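Local coordinates for sphingomyelinase-c (Listeria ivanovii, PDB 1ZWX), which belongs to the endonuclease/exonuclease/phosphatase family and adopts the DNase I-like fold, in which two mixed beta-sheets pack together with helices on the outside, at residues A[76-81]-A[102-107]; A[109-114]-A[136-141]; A[231-236]-A[285-290]. All coordinates share one frame; numbering follows the deposited sequence.

Interaction 1 (A[76-81]-A[102-107]); sequences TPVIGR and GVAVVS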
ATOM      1  N   THR A  76       8.699  10.169  -0.194  1.00 22.27           N
ATOM      2  CA  THR A  76       7.830  10.942  -1.056  1.00 21.98           C
ATOM      3  C   THR A  76       6.787  11.649  -0.166  1.00 21.51           C
ATOM      4  O   THR A  76       6.577  11.225   0.974  1.00 22.52           O
ATOM      5  CB  THR A  76       7.042  10.009  -2.054  1.00 20.91           C
ATOM      6  OG1 THR A  76       6.079   9.268  -1.306  1.00 20.70           O
ATOM      7  CG2 THR A  76       7.984   9.026  -2.803  1.00 18.52           C
ATOM      8  N   PRO A  77       6.128  12.701  -0.689  1.00 21.82           N
ATOM      9  CA  PRO A  77       4.893  13.207  -0.057  1.00 21.92           C
ATOM     10  C   PRO A  77       3.800  12.111  -0.146  1.00 22.92           C
ATOM     11  O   PRO A  77       3.988  11.094  -0.843  1.00 22.29           O
ATOM     12  CB  PRO A  77       4.507  14.393  -0.924  1.00 21.35           C
ATOM     13  CG  PRO A  77       5.677  14.717  -1.739  1.00 22.96           C
ATOM     14  CD  PRO A  77       6.498  13.469  -1.882  1.00 21.07           C
ATOM     15  N   VAL A  78       2.670  12.320   0.519  1.00 23.48           N
ATOM     16  CA  VAL A  78       1.483  11.481   0.242  1.00 22.87           C
ATOM     17  C   VAL A  78       0.931  11.989  -1.093  1.00 22.40           C
ATOM     18  O   VAL A  78       0.811  13.209  -1.324  1.00 23.06           O
ATOM     19  CB  VAL A  78       0.421  11.544   1.383  1.00 23.62           C
ATOM     20  CG1 VAL A  78      -0.857  10.801   0.966  1.00 21.46           C
ATOM     21  CG2 VAL A  78       0.981  10.957   2.692  1.00 23.20           C
ATOM     22  N   ILE A  79       0.623  11.054  -2.006  1.00 21.94           N
ATOM     23  CA  ILE A  79       0.117  11.447  -3.331  1.00 20.87           C
ATOM     24  C   ILE A  79      -1.197  12.220  -3.215  1.00 21.94           C
ATOM     25  O   ILE A  79      -1.948  11.987  -2.286  1.00 22.41           O
ATOM     26  CB  ILE A  79      -0.097  10.219  -4.253  1.00 21.33           C
ATOM     27  CG1 ILE A  79      -1.179   9.262  -3.683  1.00 19.35           C
ATOM     28  CG2 ILE A  79       1.225   9.493  -4.519  1.00 19.29           C
ATOM     29  CD1 ILE A  79      -1.728   8.232  -4.745  1.00 19.83           C
ATOM     30  N   GLY A  80      -1.481  13.102  -4.169  1.00 23.86           N
ATOM     31  CA  GLY A  80      -2.801  13.710  -4.305  1.00 26.40           C
ATOM     32  C   GLY A  80      -3.075  14.876  -3.374  1.00 29.76           C
ATOM     33  O   GLY A  80      -4.225  15.291  -3.224  1.00 30.82           O
ATOM     34  N   ARG A  81      -2.022  15.399  -2.744  1.00 31.02           N
ATOM     35  CA  ARG A  81      -2.130  16.602  -1.918  1.00 32.53           C
ATOM     36  C   ARG A  81      -1.902  17.859  -2.763  1.00 33.75           C
ATOM     37  O   ARG A  81      -2.679  18.825  -2.691  1.00 34.26           O
ATOM     38  CB  ARG A  81      -1.133  16.558  -0.773  1.00 32.86           C
ATOM     39  CG  ARG A  81      -1.288  15.377   0.154  1.00 32.92           C
ATOM     40  CD  ARG A  81      -0.340  15.470   1.336  1.00 36.65           C
ATOM     41  NE  ARG A  81      -0.713  16.523   2.294  1.00 38.61           N
ATOM     42  CZ  ARG A  81      -1.679  16.399   3.210  1.00 41.18           C
ATOM     43  N   GLY A 102      -3.504   8.860  -0.103  1.00 20.77           N
ATOM     44  CA  GLY A 102      -3.131   8.016   1.041  1.00 20.01           C
ATOM     45  C   GLY A 102      -1.855   7.205   0.829  1.00 20.29           C
ATOM     46  O   GLY A 102      -1.411   6.525   1.729  1.00 20.75           O
ATOM     47  N   VAL A 103      -1.239   7.316  -0.348  1.00 19.07           N
ATOM     48  CA  VAL A 103      -0.028   6.508  -0.653  1.00 18.85           C
ATOM     49  C   VAL A 103       1.260   7.303  -0.472  1.00 17.67           C
ATOM     50  O   VAL A 103       1.386   8.373  -1.000  1.00 18.28           O
ATOM     51  CB  VAL A 103      -0.027   5.985  -2.113  1.00 18.33           C
ATOM     52  CG1 VAL A 103       1.286   5.197  -2.394  1.00 20.20           C
ATOM     53  CG2 VAL A 103      -1.274   5.094  -2.373  1.00 19.18           C
ATOM     54  N   ALA A 104       2.213   6.750   0.268  1.00 18.26           N
ATOM     55  CA  ALA A 104       3.563   7.320   0.288  1.00 19.92           C
ATOM     56  C   ALA A 104       4.587   6.204   0.195  1.00 19.71           C
ATOM     57  O   ALA A 104       4.294   5.084   0.525  1.00 20.07           O
ATOM     58  CB  ALA A 104       3.804   8.180   1.611  1.00 18.87           C
ATOM     59  N   VAL A 105       5.802   6.535  -0.237  1.00 19.11           N
ATOM     60  CA  VAL A 105       6.897   5.531  -0.242  1.00 19.96           C
ATOM     61  C   VAL A 105       8.109   6.118   0.458  1.00 19.13           C
ATOM     62  O   VAL A 105       8.479   7.224   0.160  1.00 20.15           O
ATOM     63  CB  VAL A 105       7.309   5.144  -1.678  1.00 20.69           C
ATOM     64  CG1 VAL A 105       8.477   4.161  -1.665  1.00 21.60           C
ATOM     65  CG2 VAL A 105       6.118   4.465  -2.417  1.00 20.96           C
ATOM     66  N   VAL A 106       8.699   5.371   1.375  1.00 20.23           N
ATOM     67  CA  VAL A 106       9.882   5.839   2.104  1.00 21.55           C
ATOM     68  C   VAL A 106      11.009   4.810   1.940  1.00 21.52           C
ATOM     69  O   VAL A 106      10.762   3.600   1.763  1.00 21.92           O
ATOM     70  CB  VAL A 106       9.558   6.122   3.616  1.00 20.16           C
ATOM     71  CG1 VAL A 106       8.323   7.072   3.717  1.00 21.40           C
ATOM     72  CG2 VAL A 106       9.351   4.879   4.417  1.00 22.16           C
ATOM     73  N   SER A 107      12.253   5.301   1.991  1.00 23.32           N
ATOM     74  CA  SER A 107      13.417   4.462   1.694  1.00 23.74           C
ATOM     75  C   SER A 107      14.620   4.826   2.594  1.00 24.47           C
ATOM     76  O   SER A 107      14.835   5.995   2.914  1.00 23.77           O
ATOM     77  CB  SER A 107      13.815   4.673   0.228  1.00 23.61           C
ATOM     78  OG  SER A 107      14.900   3.823  -0.112  1.00 25.90           O
TER
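Thr-76 grips Val-105 with two polar atoms. Its backbone N donates to Val-105 O at 3.0 Å, and its OG1 receives Val-105 N at 2.9 Å along an almost straight N-H line (172°). OG1 can reach this amide because chi1 (70°) sets it between the backbone N and the carbonyl carbon. The same hydroxyl donates to Pro-77 O (Thr-76 OG1 to Pro-77 O, 2.8 Å), which defines its proton and leaves a lone pair for Val-105 N. Three residues on, Ile-79 N donates to Val-103 O at 3.0 Å in the plane of that carbonyl, and the CA of Val-78 approaches the same oxygen.

Around these bonds the packing is aliphatic. CG1 of Ile-79 lies 3.8 Å from CB of Val-103, the two side chains meeting at a slant, while CG2 of Val-78 rests 4.1 Å from the methyl CB of Ala-104. Leu-65 of helix 58-67 touches both Val-78 and Ala-104, and Val-136 of the other sheet meets both Thr-76 and Val-105. Further out, a type II turn from Val-78 to Arg-81 carries the chain off, with Gly-80 (phi 81°) bonded to Gln-116 and Asn-130. The threonine hydroxyl thus takes the amide that a backbone carbonyl would accept in a regular antiparallel pair, so part of the bonding to strand 104-107 passes through a side chain.

Interaction 2 (A[109-114]-A[136-141]); sequences WPIVEK and VKIMKN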
ATOM      1  N   TRP A 109      17.361   4.453   1.211  1.00 25.60           N
ATOM      2  CA  TRP A 109      18.241   4.778   0.061  1.00 25.42           C
ATOM      3  C   TRP A 109      17.833   6.027  -0.661  1.00 24.84           C
ATOM      4  O   TRP A 109      16.647   6.371  -0.723  1.00 26.43           O
ATOM      5  CB  TRP A 109      18.326   3.583  -0.925  1.00 25.43           C
ATOM      6  CG  TRP A 109      18.655   2.351  -0.210  1.00 25.03           C
ATOM      7  CD1 TRP A 109      17.792   1.345   0.131  1.00 25.12           C
ATOM      8  CD2 TRP A 109      19.929   1.990   0.335  1.00 26.58           C
ATOM      9  NE1 TRP A 109      18.441   0.394   0.856  1.00 25.68           N
ATOM     10  CE2 TRP A 109      19.758   0.761   0.998  1.00 24.67           C
ATOM     11  CE3 TRP A 109      21.204   2.601   0.333  1.00 26.87           C
ATOM     12  CZ2 TRP A 109      20.807   0.098   1.634  1.00 25.21           C
ATOM     13  CZ3 TRP A 109      22.251   1.946   0.971  1.00 25.97           C
ATOM     14  CH2 TRP A 109      22.056   0.710   1.607  1.00 24.75           C
ATOM     15  N   PRO A 110      18.803   6.744  -1.220  1.00 24.80           N
ATOM     16  CA  PRO A 110      18.449   7.956  -1.889  1.00 24.49           C
ATOM     17  C   PRO A 110      17.473   7.738  -3.066  1.00 25.24           C
ATOM     18  O   PRO A 110      17.616   6.780  -3.843  1.00 24.35           O
ATOM     19  CB  PRO A 110      19.786   8.497  -2.387  1.00 24.69           C
ATOM     20  CG  PRO A 110      20.708   7.376  -2.342  1.00 25.45           C
ATOM     21  CD  PRO A 110      20.270   6.496  -1.240  1.00 24.75           C
ATOM     22  N   ILE A 111      16.517   8.650  -3.163  1.00 24.74           N
ATOM     23  CA  ILE A 111      15.529   8.676  -4.231  1.00 25.68           C
ATOM     24  C   ILE A 111      16.008   9.645  -5.323  1.00 25.49           C
ATOM     25  O   ILE A 111      16.044  10.841  -5.114  1.00 27.20           O
ATOM     26  CB  ILE A 111      14.127   9.099  -3.683  1.00 25.10           C
ATOM     27  CG1 ILE A 111      13.606   8.084  -2.666  1.00 25.84           C
ATOM     28  CG2 ILE A 111      13.120   9.348  -4.842  1.00 25.37           C
ATOM     29  CD1 ILE A 111      12.311   8.552  -1.886  1.00 25.46           C
ATOM     30  N   VAL A 112      16.381   9.133  -6.501  1.00 25.95           N
ATOM     31  CA  VAL A 112      16.845  10.030  -7.609  1.00 25.29           C
ATOM     32  C   VAL A 112      15.735  10.512  -8.526  1.00 26.49           C
ATOM     33  O   VAL A 112      15.907  11.458  -9.323  1.00 26.25           O
ATOM     34  CB  VAL A 112      17.967   9.349  -8.430  1.00 26.28           C
ATOM     35  CG1 VAL A 112      19.179   9.068  -7.513  1.00 25.76           C
ATOM     36  CG2 VAL A 112      17.462   8.014  -9.050  1.00 25.59           C
ATOM     37  N   GLU A 113      14.574   9.848  -8.421  1.00 26.82           N
ATOM     38  CA  GLU A 113      13.395  10.241  -9.167  1.00 27.61           C
ATOM     39  C   GLU A 113      12.139   9.862  -8.381  1.00 25.43           C
ATOM     40  O   GLU A 113      12.061   8.771  -7.811  1.00 24.70           O
ATOM     41  CB  GLU A 113      13.360   9.521 -10.517  1.00 28.10           C
ATOM     42  CG  GLU A 113      12.562  10.298 -11.531  1.00 35.16           C
ATOM     43  CD  GLU A 113      12.527   9.616 -12.895  1.00 42.29           C
ATOM     44  OE1 GLU A 113      13.498   8.897 -13.262  1.00 45.66           O
ATOM     45  OE2 GLU A 113      11.519   9.819 -13.595  1.00 45.23           O
ATOM     46  N   LYS A 114      11.187  10.787  -8.331  1.00 26.00           N
ATOM     47  CA  LYS A 114       9.862  10.496  -7.733  1.00 25.49           C
ATOM     48  C   LYS A 114       8.777  11.249  -8.467  1.00 24.75           C
ATOM     49  O   LYS A 114       8.898  12.457  -8.707  1.00 24.38           O
ATOM     50  CB  LYS A 114       9.809  10.762  -6.213  1.00 25.61           C
ATOM     51  CG  LYS A 114      10.149  12.177  -5.762  1.00 26.53           C
ATOM     52  CD  LYS A 114      10.181  12.234  -4.208  1.00 27.21           C
ATOM     53  CE  LYS A 114      10.656  13.570  -3.707  1.00 35.08           C
ATOM     54  NZ  LYS A 114      12.107  13.714  -3.901  1.00 34.07           N
ATOM     55  N   VAL A 136       8.984   5.703  -7.450  1.00 20.77           N
ATOM     56  CA  VAL A 136      10.343   6.136  -7.110  1.00 22.03           C
ATOM     57  C   VAL A 136      11.401   5.313  -7.852  1.00 21.73           C
ATOM     58  O   VAL A 136      11.221   4.119  -8.073  1.00 22.71           O
ATOM     59  CB  VAL A 136      10.626   6.118  -5.567  1.00 21.52           C
ATOM     60  CG1 VAL A 136       9.648   6.998  -4.815  1.00 22.40           C
ATOM     61  CG2 VAL A 136      10.651   4.720  -4.973  1.00 23.40           C
ATOM     62  N   LYS A 137      12.510   5.966  -8.193  1.00 22.38           N
ATOM     63  CA  LYS A 137      13.755   5.265  -8.529  1.00 22.54           C
ATOM     64  C   LYS A 137      14.766   5.516  -7.370  1.00 22.08           C
ATOM     65  O   LYS A 137      15.025   6.637  -7.055  1.00 21.79           O
ATOM     66  CB  LYS A 137      14.329   5.769  -9.851  1.00 22.64           C
ATOM     67  CG  LYS A 137      15.648   4.980 -10.256  1.00 23.12           C
ATOM     68  CD  LYS A 137      16.336   5.628 -11.474  1.00 23.60           C
ATOM     69  CE  LYS A 137      17.565   4.792 -11.985  1.00 25.31           C
ATOM     70  NZ  LYS A 137      18.164   5.546 -13.159  1.00 26.42           N
ATOM     71  N   ILE A 138      15.217   4.464  -6.697  1.00 22.72           N
ATOM     72  CA  ILE A 138      16.204   4.598  -5.635  1.00 24.11           C
ATOM     73  C   ILE A 138      17.525   4.007  -6.137  1.00 24.63           C
ATOM     74  O   ILE A 138      17.531   3.149  -7.029  1.00 23.76           O
ATOM     75  CB  ILE A 138      15.799   3.882  -4.293  1.00 23.80           C
ATOM     76  CG1 ILE A 138      15.647   2.383  -4.462  1.00 25.87           C
ATOM     77  CG2 ILE A 138      14.457   4.468  -3.691  1.00 26.55           C
ATOM     78  CD1 ILE A 138      16.386   1.592  -3.399  1.00 27.48           C
ATOM     79  N   MET A 139      18.621   4.434  -5.512  1.00 24.66           N
ATOM     80  CA  MET A 139      19.939   3.816  -5.730  1.00 23.45           C
ATOM     81  C   MET A 139      20.413   3.185  -4.447  1.00 23.81           C
ATOM     82  O   MET A 139      20.518   3.869  -3.393  1.00 22.79           O
ATOM     83  CB  MET A 139      20.924   4.877  -6.213  1.00 24.04           C
ATOM     84  CG  MET A 139      20.602   5.462  -7.578  1.00 26.10           C
ATOM     85  SD  MET A 139      20.793   4.176  -8.882  1.00 31.83           S
ATOM     86  CE  MET A 139      22.541   3.797  -8.729  1.00 31.63           C
ATOM     87  N   LYS A 140      20.686   1.887  -4.522  1.00 22.41           N
ATOM     88  CA  LYS A 140      21.262   1.149  -3.425  1.00 23.93           C
ATOM     89  C   LYS A 140      22.659   0.642  -3.866  1.00 24.55           C
ATOM     90  O   LYS A 140      22.762  -0.261  -4.695  1.00 23.76           O
ATOM     91  CB  LYS A 140      20.377  -0.025  -3.021  1.00 23.02           C
ATOM     92  CG  LYS A 140      20.883  -0.817  -1.807  1.00 24.70           C
ATOM     93  CD  LYS A 140      20.042  -2.058  -1.551  1.00 24.50           C
ATOM     94  CE  LYS A 140      20.587  -2.909  -0.404  1.00 26.38           C
ATOM     95  NZ  LYS A 140      19.786  -4.091  -0.001  1.00 24.77           N
ATOM     96  N   ASN A 141      23.707   1.242  -3.307  1.00 24.78           N
ATOM     97  CA  ASN A 141      25.082   0.763  -3.517  1.00 25.15           C
ATOM     98  C   ASN A 141      25.408   0.593  -5.007  1.00 24.87           C
ATOM     99  O   ASN A 141      25.922  -0.454  -5.409  1.00 26.27           O
ATOM    100  CB  ASN A 141      25.315  -0.529  -2.734  1.00 24.90           C
ATOM    101  CG  ASN A 141      25.104  -0.352  -1.216  1.00 28.55           C
ATOM    102  OD1 ASN A 141      25.339   0.726  -0.673  1.00 31.54           O
ATOM    103  ND2 ASN A 141      24.623  -1.403  -0.545  1.00 28.57           N
TER
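Lys-137 is bonded through both its backbone N and O to two consecutive residues across the pair: Val-112 N donates to Lys-137 O at 2.9 Å, and Lys-137 N donates to Glu-113 O, also at 2.9 Å. A third bond, from Met-139 N to Pro-110 O (3.0 Å), joins the chain just before the bulge to strand 132-140. Farther along the side chains, Glu-113 OE2 forms a salt bridge with Lys-182, while Asp-48 OD1 receives both Lys-140 NZ and Trp-109 NE1.

The polar ends of Lys-140 and Trp-109 thus converge on one oxygen, and their apolar parts lie against each other. With CG anti to the backbone N (chi1 -177°) and the chain extended beyond it, the lysine runs across one face of Trp-109. Its CG stands 3.5 Å from the centroid of the six-membered ring and 17° off the normal, a CH-pi contact. CD1 of Ile-138 touches CB of Trp-109 at 3.7 Å. Ile-111 CG1 meets Ile-138 CG2 at 3.9 Å, on the same face of the sheet. Val-112 places CG2 3.6 Å from CD of Lys-137, and CB of Glu-113 packs on the CB of that same lysine.

Ile-111 opposes Ile-138, yet Glu-113 opposes Lys-137, a register shift of one. With Val-112 near helical backbone angles, this is a classic beta bulge, set in the antiparallel pairing of strands 111-118 and 132-140 within one sheet of the DNase I-like fold.

Interaction 3 (A[231-236]-A[285-290]); sequences TNSMLK and YQDFSD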
ATOM      1  N   THR A 231      -9.770 -12.499  12.750  1.00 31.40           N
ATOM      2  CA  THR A 231      -8.635 -12.307  13.662  1.00 30.87           C
ATOM      3  C   THR A 231      -8.317 -10.852  14.049  1.00 30.24           C
ATOM      4  O   THR A 231      -7.681 -10.596  15.075  1.00 30.73           O
ATOM      5  CB  THR A 231      -7.332 -12.957  13.078  1.00 31.00           C
ATOM      6  OG1 THR A 231      -6.993 -12.326  11.832  1.00 32.54           O
ATOM      7  CG2 THR A 231      -7.516 -14.462  12.840  1.00 31.37           C
ATOM      8  N   ASN A 232      -8.705  -9.894  13.208  1.00 29.61           N
ATOM      9  CA  ASN A 232      -8.312  -8.502  13.412  1.00 28.44           C
ATOM     10  C   ASN A 232      -9.274  -7.822  14.387  1.00 28.56           C
ATOM     11  O   ASN A 232     -10.470  -7.748  14.116  1.00 28.40           O
ATOM     12  CB  ASN A 232      -8.276  -7.770  12.060  1.00 27.69           C
ATOM     13  CG  ASN A 232      -7.635  -6.415  12.135  1.00 26.02           C
ATOM     14  OD1 ASN A 232      -8.217  -5.468  12.643  1.00 26.82           O
ATOM     15  ND2 ASN A 232      -6.436  -6.296  11.584  1.00 23.37           N
ATOM     16  N   SER A 233      -8.750  -7.330  15.514  1.00 28.39           N
ATOM     17  CA  SER A 233      -9.583  -6.718  16.543  1.00 28.13           C
ATOM     18  C   SER A 233     -10.409  -5.513  16.015  1.00 28.67           C
ATOM     19  O   SER A 233     -11.563  -5.327  16.418  1.00 28.13           O
ATOM     20  CB  SER A 233      -8.712  -6.311  17.715  1.00 28.12           C
ATOM     21  OG  SER A 233      -7.863  -5.221  17.377  1.00 29.37           O
ATOM     22  N   MET A 234      -9.833  -4.720  15.099  1.00 28.49           N
ATOM     23  CA  MET A 234     -10.529  -3.548  14.540  1.00 29.89           C
ATOM     24  C   MET A 234     -11.678  -3.966  13.594  1.00 30.72           C
ATOM     25  O   MET A 234     -12.722  -3.315  13.563  1.00 32.25           O
ATOM     26  CB  MET A 234      -9.550  -2.576  13.851  1.00 29.33           C
ATOM     27  CG  MET A 234      -8.339  -2.121  14.737  1.00 29.85           C
ATOM     28  SD  MET A 234      -7.059  -1.093  13.935  1.00 32.10           S
ATOM     29  CE  MET A 234      -7.993   0.415  13.875  1.00 28.35           C
ATOM     30  N   LEU A 235     -11.502  -5.047  12.839  1.00 30.53           N
ATOM     31  CA  LEU A 235     -12.560  -5.527  11.938  1.00 31.38           C
ATOM     32  C   LEU A 235     -13.677  -6.286  12.682  1.00 32.60           C
ATOM     33  O   LEU A 235     -14.808  -6.367  12.195  1.00 32.51           O
ATOM     34  CB  LEU A 235     -11.987  -6.411  10.831  1.00 30.89           C
ATOM     35  CG  LEU A 235     -11.088  -5.709   9.814  1.00 29.95           C
ATOM     36  CD1 LEU A 235     -10.565  -6.710   8.797  1.00 29.99           C
ATOM     37  CD2 LEU A 235     -11.851  -4.573   9.125  1.00 30.46           C
ATOM     38  N   LYS A 236     -13.349  -6.868  13.829  1.00 33.45           N
ATOM     39  CA  LYS A 236     -14.340  -7.527  14.669  1.00 35.14           C
ATOM     40  C   LYS A 236     -15.413  -6.538  15.100  1.00 36.59           C
ATOM     41  O   LYS A 236     -16.580  -6.896  15.245  1.00 36.59           O
ATOM     42  CB  LYS A 236     -13.669  -8.166  15.881  1.00 35.21           C
ATOM     43  CG  LYS A 236     -12.933  -9.433  15.498  1.00 35.92           C
ATOM     44  CD  LYS A 236     -12.192 -10.043  16.667  1.00 36.85           C
ATOM     45  CE  LYS A 236     -11.652 -11.386  16.274  1.00 36.91           C
ATOM     46  NZ  LYS A 236     -10.656 -11.862  17.248  1.00 38.40           N
ATOM     47  N   TYR A 285      -8.306  -2.122  21.483  1.00 26.66           N
ATOM     48  CA  TYR A 285      -7.890  -2.899  20.319  1.00 26.86           C
ATOM     49  C   TYR A 285      -6.427  -3.332  20.452  1.00 26.96           C
ATOM     50  O   TYR A 285      -5.700  -2.820  21.309  1.00 26.96           O
ATOM     51  CB  TYR A 285      -8.033  -2.048  19.050  1.00 26.87           C
ATOM     52  CG  TYR A 285      -9.445  -1.571  18.794  1.00 26.92           C
ATOM     53  CD1 TYR A 285      -9.833  -0.267  19.110  1.00 28.13           C
ATOM     54  CD2 TYR A 285     -10.399  -2.444  18.272  1.00 28.17           C
ATOM     55  CE1 TYR A 285     -11.167   0.165  18.872  1.00 26.05           C
ATOM     56  CE2 TYR A 285     -11.734  -2.020  18.038  1.00 28.60           C
ATOM     57  CZ  TYR A 285     -12.088  -0.720  18.333  1.00 27.84           C
ATOM     58  OH  TYR A 285     -13.397  -0.324  18.087  1.00 31.39           O
ATOM     59  N   GLN A 286      -6.000  -4.229  19.568  1.00 27.20           N
ATOM     60  CA  GLN A 286      -4.639  -4.748  19.640  1.00 28.17           C
ATOM     61  C   GLN A 286      -4.039  -4.991  18.241  1.00 28.75           C
ATOM     62  O   GLN A 286      -3.197  -5.897  18.053  1.00 28.85           O
ATOM     63  CB  GLN A 286      -4.655  -6.046  20.444  1.00 28.42           C
ATOM     64  CG  GLN A 286      -5.598  -7.066  19.880  1.00 32.70           C
ATOM     65  CD  GLN A 286      -5.565  -8.368  20.638  1.00 37.60           C
ATOM     66  OE1 GLN A 286      -5.952  -9.417  20.114  1.00 40.65           O
ATOM     67  NE2 GLN A 286      -5.102  -8.312  21.882  1.00 40.47           N
ATOM     68  N   ASP A 287      -4.468  -4.175  17.277  1.00 28.12           N
ATOM     69  CA  ASP A 287      -3.924  -4.221  15.928  1.00 27.71           C
ATOM     70  C   ASP A 287      -3.457  -2.869  15.491  1.00 26.62           C
ATOM     71  O   ASP A 287      -3.944  -1.844  15.986  1.00 27.24           O
ATOM     72  CB  ASP A 287      -4.898  -4.878  14.942  1.00 27.09           C
ATOM     73  CG  ASP A 287      -5.073  -6.376  15.211  1.00 29.62           C
ATOM     74  OD1 ASP A 287      -6.023  -6.758  15.951  1.00 28.09           O
ATOM     75  OD2 ASP A 287      -4.264  -7.198  14.687  1.00 32.08           O
ATOM     76  N   PHE A 288      -2.463  -2.860  14.590  1.00 26.16           N
ATOM     77  CA  PHE A 288      -1.873  -1.630  14.064  1.00 25.34           C
ATOM     78  C   PHE A 288      -2.795  -0.971  13.048  1.00 25.44           C
ATOM     79  O   PHE A 288      -2.740   0.249  12.842  1.00 25.45           O
ATOM     80  CB  PHE A 288      -0.547  -1.942  13.337  1.00 25.18           C
ATOM     81  CG  PHE A 288       0.553  -2.462  14.258  1.00 25.54           C
ATOM     82  CD1 PHE A 288       0.874  -3.803  14.284  1.00 26.65           C
ATOM     83  CD2 PHE A 288       1.244  -1.594  15.090  1.00 25.80           C
ATOM     84  CE1 PHE A 288       1.885  -4.296  15.147  1.00 27.66           C
ATOM     85  CE2 PHE A 288       2.253  -2.083  15.961  1.00 25.84           C
ATOM     86  CZ  PHE A 288       2.566  -3.410  15.973  1.00 25.59           C
ATOM     87  N   SER A 289      -3.585  -1.801  12.382  1.00 24.93           N
ATOM     88  CA  SER A 289      -4.438  -1.375  11.273  1.00 25.71           C
ATOM     89  C   SER A 289      -5.479  -2.466  11.038  1.00 25.43           C
ATOM     90  O   SER A 289      -5.390  -3.551  11.638  1.00 25.53           O
ATOM     91  CB  SER A 289      -3.578  -1.149  10.012  1.00 25.28           C
ATOM     92  OG  SER A 289      -4.357  -1.241   8.834  1.00 27.27           O
ATOM     93  N   ASP A 290      -6.458  -2.207  10.174  1.00 24.92           N
ATOM     94  CA  ASP A 290      -7.401  -3.254   9.817  1.00 25.80           C
ATOM     95  C   ASP A 290      -6.861  -4.194   8.737  1.00 25.07           C
ATOM     96  O   ASP A 290      -7.493  -5.223   8.445  1.00 25.53           O
ATOM     97  CB  ASP A 290      -8.797  -2.680   9.465  1.00 26.60           C
ATOM     98  CG  ASP A 290      -8.813  -1.816   8.196  1.00 31.17           C
ATOM     99  OD1 ASP A 290      -7.752  -1.400   7.670  1.00 30.49           O
ATOM    100  OD2 ASP A 290      -9.950  -1.521   7.725  1.00 36.49           O
TER
HETATM  101  O   HOH W   1      -4.663  -9.784  14.784  1.00 33.18           O
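The N-terminal turn of helix 233-238 docks on the loop that carries Ser-289, Asp-290 and His-291, the Ser-Asp-His sequence of this family, with Ser-233 and Asp-287 at the centre of the contact. Asp-287 OD1 accepts twice from Ser-233. The backbone N comes from above the carboxylate plane, 2.8 Å away and 46° out of it, and the hydroxyl OG, also at 2.8 Å, uses the anti lone pair. Having spent its proton on Asp-287, Ser-233 OG accepts Gln-286 N at 3.0 Å in a practically straight bond (179°). Its chi1 of 70° turns OG back between the backbone N and carbonyl carbon, where both partners are met. The other carboxylate oxygen, OD2, is 2.6 Å from a water that also lies near Thr-231 O.

Asn-232 is the N-cap of the helix: its OD1 takes weak bonds from the amides of Met-234 and Leu-235. Its other amide atom, ND2, reaches across to Ser-289 O at 2.9 Å, on a carbonyl lone pair and within the plane of the amide. A carboxylate beside the first amides of a helix is consistent with a favourable electrostatic match to the helix end.

Van der Waals contacts flank these bonds. Met-234, bent at chi3, brings SD to 3.6 Å from C of Ser-289, while its CG approaches CD2 of Tyr-285. CD2 of Leu-235 meets CB of Asp-290 at 3.6 Å. Ser-289 OG bonds Asn-17 O and His-291 N, linking the loop to strand 12-20, and a bound phosphate ion, probably from the crystallisation liquor, lies about 4 Å from the nearest atom of the Asp-290 side chain.

Overall arrangement
Along the chain the three contacts follow in series, none nesting in or crossing another. Interaction 1 closes a loop of 20 residues that includes strand 88-90, holding the chain beyond strand 74-75 against strand 104-107 of one sheet. Two residues after Ser-107, interaction 2 opens and closes 21 residues between adjacent strands of the other sheet. These two touch where the sheets face each other: Thr-76 CG2 lies 3.3 Å from Val-136 CG1, and Ser-107 packs on Ile-138. Interaction 3 spans 48 residues, joining helix 233-238 to the loop before strand 294-298; its centre is about 34 Å from that of interaction 2, on the opposite side of the chain's centre.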